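Local coordinates for protein cryptochrome DASH (Arabidopsis thaliana, PDB 2J4D) that repairs cyclobutane pyrimidine dimers in single-stranded DNA with FAD and a folate light antenna, and may also act as a blue-light photoreceptor, at residues A[73-78]-A[120-125]. Numbering follows the deposited sequence.
Sequences CLDPRL and SGKPEE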
ATOM      1  N   CYS A  73     -13.476 -11.729  -1.789  1.00 20.17           N
ATOM      2  CA  CYS A  73     -13.424 -12.846  -0.855  1.00 19.66           C
ATOM      3  C   CYS A  73     -12.547 -12.483   0.319  1.00 20.97           C
ATOM      4  O   CYS A  73     -11.392 -12.090   0.146  1.00 22.80           O
ATOM      5  CB  CYS A  73     -12.833 -14.095  -1.512  1.00 17.78           C
ATOM      6  SG  CYS A  73     -13.733 -14.679  -2.948  1.00 23.55           S
ATOM      7  N   LEU A  74     -13.090 -12.605   1.520  1.00 18.95           N
ATOM      8  CA  LEU A  74     -12.284 -12.324   2.683  1.00 20.58           C
ATOM      9  C   LEU A  74     -11.566 -13.647   2.960  1.00 20.19           C
ATOM     10  O   LEU A  74     -12.119 -14.556   3.582  1.00 19.39           O
ATOM     11  CB  LEU A  74     -13.158 -11.924   3.856  1.00 24.99           C
ATOM     12  CG  LEU A  74     -12.254 -11.328   4.925  1.00 32.29           C
ATOM     13  CD1 LEU A  74     -11.934  -9.868   4.612  1.00 23.39           C
ATOM     14  CD2 LEU A  74     -12.950 -11.446   6.231  1.00 39.17           C
ATOM     15  N   ASP A  75     -10.340 -13.738   2.452  1.00 18.96           N
ATOM     16  CA  ASP A  75      -9.485 -14.922   2.549  1.00 20.18           C
ATOM     17  C   ASP A  75      -9.047 -15.160   3.988  1.00 20.59           C
ATOM     18  O   ASP A  75      -8.360 -14.325   4.571  1.00 18.96           O
ATOM     19  CB  ASP A  75      -8.250 -14.692   1.670  1.00 19.55           C
ATOM     20  CG  ASP A  75      -7.457 -15.960   1.404  1.00 24.18           C
ATOM     21  OD1 ASP A  75      -7.353 -16.811   2.309  1.00 21.08           O
ATOM     22  OD2 ASP A  75      -6.919 -16.082   0.277  1.00 24.79           O
ATOM     23  N   PRO A  76      -9.425 -16.306   4.577  1.00 18.71           N
ATOM     24  CA  PRO A  76      -9.038 -16.601   5.963  1.00 20.69           C
ATOM     25  C   PRO A  76      -7.527 -16.545   6.220  1.00 19.91           C
ATOM     26  O   PRO A  76      -7.080 -16.243   7.329  1.00 21.93           O
ATOM     27  CB  PRO A  76      -9.630 -17.999   6.201  1.00 23.90           C
ATOM     28  CG  PRO A  76      -9.678 -18.607   4.820  1.00 24.24           C
ATOM     29  CD  PRO A  76     -10.148 -17.442   3.974  1.00 20.88           C
ATOM     30  N   ARG A  77      -6.736 -16.824   5.193  1.00 20.96           N
ATOM     31  CA  ARG A  77      -5.287 -16.800   5.341  1.00 20.87           C
ATOM     32  C   ARG A  77      -4.764 -15.384   5.611  1.00 21.96           C
ATOM     33  O   ARG A  77      -3.688 -15.216   6.169  1.00 19.76           O
ATOM     34  CB  ARG A  77      -4.628 -17.387   4.089  1.00 22.28           C
ATOM     35  CG  ARG A  77      -4.872 -18.886   3.940  1.00 24.23           C
ATOM     36  CD  ARG A  77      -4.572 -19.396   2.534  1.00 27.12           C
ATOM     37  NE  ARG A  77      -5.489 -18.819   1.554  1.00 23.79           N
ATOM     38  CZ  ARG A  77      -5.858 -19.417   0.428  1.00 25.85           C
ATOM     39  NH1 ARG A  77      -5.388 -20.622   0.127  1.00 22.98           N
ATOM     40  NH2 ARG A  77      -6.711 -18.817  -0.389  1.00 21.26           N
ATOM     41  N   LEU A  78      -5.541 -14.373   5.230  1.00 19.48           N
ATOM     42  CA  LEU A  78      -5.143 -12.982   5.435  1.00 21.88           C
ATOM     43  C   LEU A  78      -5.145 -12.626   6.926  1.00 20.50           C
ATOM     44  O   LEU A  78      -4.535 -11.640   7.348  1.00 20.41           O
ATOM     45  CB  LEU A  78      -6.104 -12.060   4.681  1.00 26.52           C
ATOM     46  CG  LEU A  78      -5.724 -10.586   4.558  1.00 34.77           C
ATOM     47  CD1 LEU A  78      -4.437 -10.464   3.756  1.00 36.16           C
ATOM     48  CD2 LEU A  78      -6.851  -9.819   3.876  1.00 39.35           C
ATOM     49  N   SER A 120     -16.882 -14.768   2.842  1.00 25.45           N
ATOM     50  CA  SER A 120     -15.712 -15.077   3.656  1.00 25.34           C
ATOM     51  C   SER A 120     -15.273 -16.483   3.278  1.00 25.86           C
ATOM     52  O   SER A 120     -16.064 -17.416   3.344  1.00 24.89           O
ATOM     53  CB  SER A 120     -16.049 -15.024   5.150  1.00 28.43           C
ATOM     54  OG  SER A 120     -16.188 -13.686   5.591  1.00 31.18           O
ATOM     55  N   GLY A 121     -14.015 -16.633   2.872  1.00 23.00           N
ATOM     56  CA  GLY A 121     -13.524 -17.945   2.486  1.00 24.08           C
ATOM     57  C   GLY A 121     -12.424 -17.854   1.444  1.00 22.44           C
ATOM     58  O   GLY A 121     -12.060 -16.759   1.019  1.00 19.92           O
ATOM     59  N   LYS A 122     -11.896 -19.002   1.034  1.00 20.47           N
ATOM     60  CA  LYS A 122     -10.832 -19.039   0.040  1.00 22.83           C
ATOM     61  C   LYS A 122     -11.372 -18.801  -1.366  1.00 21.03           C
ATOM     62  O   LYS A 122     -12.367 -19.400  -1.768  1.00 21.91           O
ATOM     63  CB  LYS A 122     -10.119 -20.393   0.085  1.00 22.11           C
ATOM     64  CG  LYS A 122      -9.364 -20.631   1.377  1.00 25.09           C
ATOM     65  CD  LYS A 122      -8.818 -22.048   1.443  1.00 28.65           C
ATOM     66  CE  LYS A 122      -8.093 -22.281   2.764  1.00 34.79           C
ATOM     67  NZ  LYS A 122      -7.592 -23.684   2.915  1.00 34.53           N
ATOM     68  N   PRO A 123     -10.716 -17.914  -2.131  1.00 21.23           N
ATOM     69  CA  PRO A 123     -11.130 -17.596  -3.502  1.00 19.38           C
ATOM     70  C   PRO A 123     -11.239 -18.849  -4.373  1.00 19.99           C
ATOM     71  O   PRO A 123     -12.146 -18.959  -5.201  1.00 18.85           O
ATOM     72  CB  PRO A 123     -10.013 -16.676  -3.997  1.00 18.58           C
ATOM     73  CG  PRO A 123      -9.565 -15.986  -2.750  1.00 24.49           C
ATOM     74  CD  PRO A 123      -9.532 -17.122  -1.745  1.00 19.76           C
ATOM     75  N   GLU A 124     -10.300 -19.783  -4.195  1.00 19.77           N
ATOM     76  CA  GLU A 124     -10.293 -21.005  -4.996  1.00 19.98           C
ATOM     77  C   GLU A 124     -11.482 -21.902  -4.699  1.00 22.40           C
ATOM     78  O   GLU A 124     -11.742 -22.850  -5.438  1.00 23.84           O
ATOM     79  CB  GLU A 124      -8.986 -21.791  -4.814  1.00 19.92           C
ATOM     80  CG  GLU A 124      -8.726 -22.294  -3.408  1.00 22.63           C
ATOM     81  CD  GLU A 124      -7.853 -21.350  -2.597  1.00 25.05           C
ATOM     82  OE1 GLU A 124      -7.979 -20.118  -2.767  1.00 20.67           O
ATOM     83  OE2 GLU A 124      -7.047 -21.841  -1.777  1.00 24.19           O
ATOM     84  N   GLU A 125     -12.197 -21.620  -3.617  1.00 22.97           N
ATOM     85  CA  GLU A 125     -13.378 -22.411  -3.285  1.00 25.33           C
ATOM     86  C   GLU A 125     -14.633 -21.621  -3.647  1.00 23.89           C
ATOM     87  O   GLU A 125     -15.580 -22.162  -4.226  1.00 26.58           O
ATOM     88  CB  GLU A 125     -13.364 -22.791  -1.796  1.00 27.51           C
ATOM     89  CG  GLU A 125     -12.344 -23.892  -1.490  1.00 35.17           C
ATOM     90  CD  GLU A 125     -12.135 -24.158  -0.003  1.00 40.26           C
ATOM     91  OE1 GLU A 125     -12.853 -23.570   0.832  1.00 45.11           O
ATOM     92  OE2 GLU A 125     -11.243 -24.969   0.330  1.00 43.29           O
TER
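Arg77 reaches across to Glu124 and joins the turn after strand 67-74 to the first turn of helix 123-134. From CB, its chain runs out through CG and CD and bends about the CG-CD bond (chi3 -65°), which swings the guanidinium back beside Asp75. There NE donates to the syn lone pair of Asp75 OD1 at 2.8 Å, and NH2 meets Asp75 OD2. Further out, the end of the guanidinium grips Glu124 tip to tip: NH1 bonds OE2 at 2.8 Å and NH2 bonds OE1 at 3.0 Å, the two flat groups only 30° from coplanar. Lys122 CG sits 3.7 Å from Arg77 NH2; a long side chain suits this place because its methylenes can lie across one guanidinium face, CG toward the rim, without bringing a second charge into contact.

Asp75 is fixed as well, since its OD1 accepts from Arg77 N in an Asx turn. Where the two parallel strands end, after the bridge of Leu74 with Ser120, Gly121 N donates to Leu74 O at 2.9 Å, and Gly121 has a positive phi of 151°, at which a side chain would jam against the carbonyl O of Ser120. Pro76 CD packs on Gly121 C at 3.4 Å, while Pro123, rigid in the first helical turn, sets its ring against Cys73 CB and, from the helix 147-161 side, Val152 and Val156.

An alanine in place of Arg77 would probably leave the carboxylates of Asp75 and Glu124 without their shared cation and Glu124 free to turn. One arginine between two acids thus ties strand end to helix start at the edge of the photolyase alpha/beta domain, its positive charge probably offsetting their mutual repulsion.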